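Local coordinates for protein prolyl oligopeptidase (Galerina marginata, PDB 5N4B) that excises an N-terminal leader from a toxin precursor peptide and later macrocyclises the released intermediate on the way to amanitin toxins, at residues V147-Y160 with D168-P180. The protein carries 1 engineered substitution. Residues are numbered along the deposited sequence; the frame is centred on the assembly and turned at random. Where two conformers were deposited one is given.
Sequences VLCKFSPDGKFFAY and DYSTIYVRSTSSP
F158 and R175, then Y160 and Y173, face each other as hydrogen-bonded antiparallel pairs, each closed by two backbone bonds; the shortest runs from F158 N to R175 O at 2.8 Å. Beyond the last pair, F157 with S176, T177 in the type I turn of S176-S179 still donates its N to K156 O at 3.0 Å, from well above the carbonyl plane; in the conformer described, T177 OG1 also appears to donate to G155 O at 2.6 Å. Water 1 donates to K156 O as well and is hydrogen-bonded to S176 OG, so that carbonyl has two donors.

Strands 157-164 and 170-176 are the middle two of a four-stranded antiparallel sheet, one blade of the beta-propeller that accompanies the hydrolase domain in this family. At the far end of the hairpin S170, whose OG meets V147 CG2, lies about 4 Å, side chain to side chain, from catalytic H699 and bonds S163.

On one side of the sheet the ring of Y160 lies against the neighbouring strand. With CG wedged between backbone N and carbonyl carbon (chi1 53°), the ring lies back over Y173, whose CB sits over one face, 3.6 Å from Y160 CZ. Y160 OH thereby accepts from R175 NH1 at 2.9 Å, within the guanidinium plane although ring and guanidinium are turned 49° apart. The same arginine, bent at chi3, grips S179 O side-on through NE and NH2, and NH1 also makes a salt bridge to D191; these partners should fix the guanidinium's rotation.

Apolar contacts fill the remainder. In the same T177 conformer, T177 CG2 meets the edge of the F151 ring, 3.6 Å from F151 CD1, and F158 CD1 lies over a face of that ring. On the reverse side A159 CB packs against I172 CG2, with F215 of strand 214-219 touching both.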
loop_
_atom_site.group_PDB
_atom_site.type_symbol
_atom_site.label_atom_id
_atom_site.label_comp_id
_atom_site.label_asym_id
_atom_site.label_seq_id
_atom_site.Cartn_x
_atom_site.Cartn_y
_atom_site.Cartn_z
ATOM N N VAL A 147 -13.470 -4.996 0.663
ATOM C CA VAL A 147 -12.156 -4.459 0.949
ATOM C C VAL A 147 -11.273 -5.394 1.762
ATOM O O VAL A 147 -10.054 -5.184 1.816
ATOM C CB VAL A 147 -12.231 -3.076 1.611
ATOM C CG1 VAL A 147 -12.918 -2.107 0.703
ATOM C CG2 VAL A 147 -12.957 -3.132 2.930
ATOM N N LEU A 148 -11.821 -6.424 2.372
ATOM C CA LEU A 148 -11.062 -7.401 3.135
ATOM C C LEU A 148 -11.968 -8.611 3.354
ATOM O O LEU A 148 -13.179 -8.454 3.464
ATOM C CB LEU A 148 -10.670 -6.815 4.525
ATOM C CG LEU A 148 -9.640 -7.548 5.313
ATOM C CD1 LEU A 148 -8.330 -7.444 4.573
ATOM C CD2 LEU A 148 -9.496 -6.889 6.687
ATOM N N CYS A 149 -11.380 -9.798 3.479
ATOM C CA CYS A 149 -12.150 -10.983 3.806
ATOM C C CYS A 149 -11.312 -12.012 4.534
ATOM O O CYS A 149 -10.067 -12.006 4.486
ATOM C CB CYS A 149 -12.848 -11.575 2.581
ATOM S SG CYS A 149 -11.728 -12.283 1.372
ATOM N N LYS A 150 -12.017 -12.932 5.196
ATOM C CA LYS A 150 -11.346 -13.961 6.001
ATOM C C LYS A 150 -12.307 -15.112 6.244
ATOM O O LYS A 150 -13.365 -14.923 6.862
ATOM C CB LYS A 150 -10.864 -13.370 7.346
ATOM C CG LYS A 150 -9.811 -14.223 8.054
ATOM C CD LYS A 150 -8.455 -14.041 7.326
ATOM C CE LYS A 150 -7.267 -14.464 8.055
ATOM N NZ LYS A 150 -7.000 -13.604 9.268
ATOM N N PHE A 151 -11.919 -16.313 5.817
ATOM C CA PHE A 151 -12.646 -17.531 6.153
ATOM C C PHE A 151 -12.329 -17.951 7.582
ATOM O O PHE A 151 -11.208 -17.802 8.074
ATOM C CB PHE A 151 -12.221 -18.667 5.238
ATOM C CG PHE A 151 -12.771 -18.588 3.840
ATOM C CD1 PHE A 151 -14.062 -18.964 3.528
ATOM C CD2 PHE A 151 -11.938 -18.169 2.825
ATOM C CE1 PHE A 151 -14.527 -18.930 2.221
ATOM C CE2 PHE A 151 -12.428 -18.172 1.501
ATOM C CZ PHE A 151 -13.725 -18.536 1.237
ATOM N N SER A 152 -13.316 -18.575 8.221
ATOM C CA SER A 152 -13.097 -19.161 9.528
ATOM C C SER A 152 -12.165 -20.371 9.425
ATOM O O SER A 152 -12.077 -21.025 8.376
ATOM C CB SER A 152 -14.406 -19.566 10.178
ATOM O OG SER A 152 -15.112 -20.502 9.389
ATOM N N PRO A 153 -11.470 -20.686 10.523
ATOM C CA PRO A 153 -10.533 -21.805 10.508
ATOM C C PRO A 153 -11.187 -23.114 10.145
ATOM O O PRO A 153 -10.581 -23.954 9.487
ATOM C CB PRO A 153 -9.980 -21.792 11.944
ATOM C CG PRO A 153 -10.171 -20.469 12.434
ATOM C CD PRO A 153 -11.348 -19.873 11.741
ATOM N N ASP A 154 -12.452 -23.326 10.532
ATOM C CA ASP A 154 -13.158 -24.565 10.214
ATOM C C ASP A 154 -13.736 -24.580 8.815
ATOM O O ASP A 154 -14.337 -25.596 8.435
ATOM C CB ASP A 154 -14.205 -24.869 11.282
ATOM C CG ASP A 154 -15.381 -23.926 11.315
ATOM O OD1 ASP A 154 -15.459 -23.044 10.468
ATOM O OD2 ASP A 154 -16.280 -24.123 12.200
ATOM N N GLY A 155 -13.604 -23.495 8.066
ATOM C CA GLY A 155 -14.070 -23.468 6.706
ATOM C C GLY A 155 -15.554 -23.307 6.552
ATOM O O GLY A 155 -16.037 -23.430 5.416
ATOM N N LYS A 156 -16.300 -23.092 7.636
ATOM C CA LYS A 156 -17.757 -23.011 7.567
ATOM C C LYS A 156 -18.277 -21.630 7.261
ATOM O O LYS A 156 -19.391 -21.519 6.747
ATOM C CB LYS A 156 -18.381 -23.513 8.882
ATOM C CG LYS A 156 -18.085 -25.009 9.082
ATOM C CD LYS A 156 -18.695 -25.608 10.382
ATOM C CE LYS A 156 -20.225 -25.750 10.300
ATOM N NZ LYS A 156 -20.809 -26.429 11.524
ATOM N N PHE A 157 -17.514 -20.563 7.555
ATOM C CA PHE A 157 -18.007 -19.215 7.435
ATOM C C PHE A 157 -16.994 -18.348 6.718
ATOM O O PHE A 157 -15.793 -18.625 6.719
ATOM C CB PHE A 157 -18.374 -18.583 8.791
ATOM C CG PHE A 157 -19.566 -19.219 9.419
ATOM C CD1 PHE A 157 -20.805 -19.009 8.895
ATOM C CD2 PHE A 157 -19.422 -20.103 10.453
ATOM C CE1 PHE A 157 -21.927 -19.611 9.452
ATOM C CE2 PHE A 157 -20.546 -20.699 11.007
ATOM C CZ PHE A 157 -21.759 -20.461 10.501
ATOM N N PHE A 158 -17.516 -17.302 6.093
ATOM C CA PHE A 158 -16.739 -16.332 5.342
ATOM C C PHE A 158 -17.142 -14.957 5.823
ATOM O O PHE A 158 -18.296 -14.556 5.659
ATOM C CB PHE A 158 -17.039 -16.498 3.855
ATOM C CG PHE A 158 -16.355 -15.499 2.928
ATOM C CD1 PHE A 158 -14.978 -15.556 2.716
ATOM C CD2 PHE A 158 -17.076 -14.543 2.235
ATOM C CE1 PHE A 158 -14.380 -14.721 1.815
ATOM C CE2 PHE A 158 -16.457 -13.701 1.344
ATOM C CZ PHE A 158 -15.135 -13.754 1.159
ATOM N N ALA A 159 -16.218 -14.238 6.420
ATOM C CA ALA A 159 -16.449 -12.868 6.874
ATOM C C ALA A 159 -15.894 -11.910 5.831
ATOM O O ALA A 159 -14.821 -12.156 5.282
ATOM C CB ALA A 159 -15.778 -12.628 8.214
ATOM N N TYR A 160 -16.631 -10.852 5.520
ATOM C CA TYR A 160 -16.220 -9.961 4.455
ATOM C C TYR A 160 -16.600 -8.535 4.773
ATOM O O TYR A 160 -17.730 -8.273 5.199
ATOM C CB TYR A 160 -16.779 -10.371 3.100
ATOM C CG TYR A 160 -18.265 -10.564 3.026
ATOM C CD1 TYR A 160 -18.846 -11.736 3.499
ATOM C CD2 TYR A 160 -19.105 -9.665 2.365
ATOM C CE1 TYR A 160 -20.210 -11.976 3.388
ATOM C CE2 TYR A 160 -20.488 -9.920 2.236
ATOM C CZ TYR A 160 -21.003 -11.106 2.742
ATOM O OH TYR A 160 -22.362 -11.401 2.599
ATOM N N ASP A 168 -16.902 6.279 5.308
ATOM C CA ASP A 168 -15.591 6.372 5.948
ATOM C C ASP A 168 -15.199 5.128 6.757
ATOM O O ASP A 168 -14.081 5.082 7.280
ATOM C CB ASP A 168 -15.560 7.585 6.881
ATOM C CG ASP A 168 -15.254 8.874 6.170
ATOM O OD1 ASP A 168 -14.630 8.866 5.093
ATOM O OD2 ASP A 168 -15.771 9.892 6.684
ATOM N N TYR A 169 -16.087 4.148 6.892
ATOM C CA TYR A 169 -15.866 2.899 7.601
ATOM C C TYR A 169 -16.393 1.751 6.743
ATOM O O TYR A 169 -17.145 1.946 5.791
ATOM C CB TYR A 169 -16.605 2.870 8.974
ATOM C CG TYR A 169 -16.160 4.024 9.862
ATOM C CD1 TYR A 169 -15.077 3.907 10.710
ATOM C CD2 TYR A 169 -16.804 5.229 9.799
ATOM C CE1 TYR A 169 -14.636 4.982 11.474
ATOM C CE2 TYR A 169 -16.403 6.308 10.604
ATOM C CZ TYR A 169 -15.301 6.168 11.407
ATOM O OH TYR A 169 -14.889 7.264 12.167
ATOM N N SER A 170 -16.020 0.547 7.098
ATOM C CA SER A 170 -16.537 -0.654 6.466
ATOM C C SER A 170 -17.465 -1.402 7.406
ATOM O O SER A 170 -17.491 -1.174 8.619
ATOM C CB SER A 170 -15.410 -1.603 6.052
ATOM O OG SER A 170 -14.512 -0.945 5.167
ATOM N N THR A 171 -18.254 -2.304 6.842
ATOM C CA THR A 171 -19.190 -3.155 7.568
ATOM C C THR A 171 -18.851 -4.598 7.255
ATOM O O THR A 171 -18.657 -4.968 6.086
ATOM C CB THR A 171 -20.647 -2.848 7.173
ATOM O OG1 THR A 171 -20.876 -1.447 7.410
ATOM C CG2 THR A 171 -21.596 -3.696 7.928
ATOM N N ILE A 172 -18.738 -5.412 8.295
ATOM C CA ILE A 172 -18.402 -6.824 8.136
ATOM C C ILE A 172 -19.690 -7.613 8.173
ATOM O O ILE A 172 -20.520 -7.462 9.090
ATOM C CB ILE A 172 -17.434 -7.325 9.211
ATOM C CG1 ILE A 172 -16.150 -6.492 9.224
ATOM C CG2 ILE A 172 -17.126 -8.788 8.931
ATOM C CD1 ILE A 172 -15.274 -6.814 10.458
ATOM N N TYR A 173 -19.849 -8.469 7.169
ATOM C CA TYR A 173 -20.928 -9.429 7.031
ATOM C C TYR A 173 -20.347 -10.834 7.099
ATOM O O TYR A 173 -19.130 -11.032 6.973
ATOM C CB TYR A 173 -21.702 -9.233 5.694
ATOM C CG TYR A 173 -22.332 -7.878 5.605
ATOM C CD1 TYR A 173 -23.549 -7.632 6.209
ATOM C CD2 TYR A 173 -21.690 -6.837 4.975
ATOM C CE1 TYR A 173 -24.108 -6.394 6.136
ATOM C CE2 TYR A 173 -22.252 -5.576 4.911
ATOM C CZ TYR A 173 -23.476 -5.373 5.498
ATOM O OH TYR A 173 -24.030 -4.095 5.467
ATOM N N VAL A 174 -21.222 -11.815 7.358
ATOM C CA VAL A 174 -20.823 -13.199 7.485
ATOM C C VAL A 174 -21.804 -14.059 6.710
ATOM O O VAL A 174 -23.033 -13.899 6.829
ATOM C CB VAL A 174 -20.775 -13.669 8.947
ATOM C CG1 VAL A 174 -20.253 -15.135 9.060
ATOM C CG2 VAL A 174 -19.964 -12.705 9.805
ATOM N N ARG A 175 -21.259 -15.000 5.968
ATOM C CA ARG A 175 -22.086 -15.970 5.260
ATOM C C ARG A 175 -21.480 -17.360 5.329
ATOM O O ARG A 175 -20.277 -17.544 5.469
ATOM C CB ARG A 175 -22.346 -15.601 3.777
ATOM C CG ARG A 175 -21.081 -15.711 2.925
ATOM C CD ARG A 175 -21.201 -15.016 1.582
ATOM N NE ARG A 175 -22.353 -15.470 0.839
ATOM C CZ ARG A 175 -23.466 -14.768 0.642
ATOM N NH1 ARG A 175 -23.633 -13.530 1.067
ATOM N NH2 ARG A 175 -24.460 -15.345 0.001
ATOM N N SER A 176 -22.351 -18.368 5.250
ATOM C CA SER A 176 -21.900 -19.739 5.152
ATOM C C SER A 176 -21.100 -19.945 3.876
ATOM O O SER A 176 -21.450 -19.419 2.812
ATOM C CB SER A 176 -23.127 -20.662 5.099
ATOM O OG SER A 176 -22.679 -21.987 4.807
ATOM N N THR A 177 -20.040 -20.748 3.955
ATOM C CA THR A 177 -19.281 -21.112 2.779
ATOM C C THR A 177 -20.070 -21.948 1.780
ATOM O O THR A 177 -19.606 -22.137 0.648
ATOM C CB THR A 177 -17.957 -21.792 3.162
ATOM O OG1 THR A 177 -18.157 -22.988 3.952
ATOM C CG2 THR A 177 -17.140 -20.810 3.950
ATOM N N SER A 178 -21.206 -22.487 2.200
ATOM C CA SER A 178 -22.107 -23.232 1.335
ATOM C C SER A 178 -23.141 -22.346 0.664
ATOM O O SER A 178 -24.007 -22.862 -0.031
ATOM C CB SER A 178 -22.848 -24.284 2.163
ATOM O OG SER A 178 -23.737 -23.662 3.069
ATOM N N SER A 179 -23.086 -21.020 0.868
ATOM C CA SER A 179 -24.073 -20.085 0.324
ATOM C C SER A 179 -23.361 -19.086 -0.578
ATOM O O SER A 179 -22.906 -18.032 -0.102
ATOM C CB SER A 179 -24.824 -19.378 1.447
ATOM O OG SER A 179 -25.799 -18.483 0.949
ATOM N N PRO A 180 -23.248 -19.369 -1.867
ATOM C CA PRO A 180 -22.540 -18.447 -2.757
ATOM C C PRO A 180 -23.275 -17.117 -2.925
ATOM O O PRO A 180 -24.485 -16.988 -2.684
ATOM C CB PRO A 180 -22.445 -19.201 -4.086
ATOM C CG PRO A 180 -23.215 -20.398 -3.953
ATOM C CD PRO A 180 -23.665 -20.607 -2.542
HETATM O O HOH W 1 -21.630 -23.026 7.122
#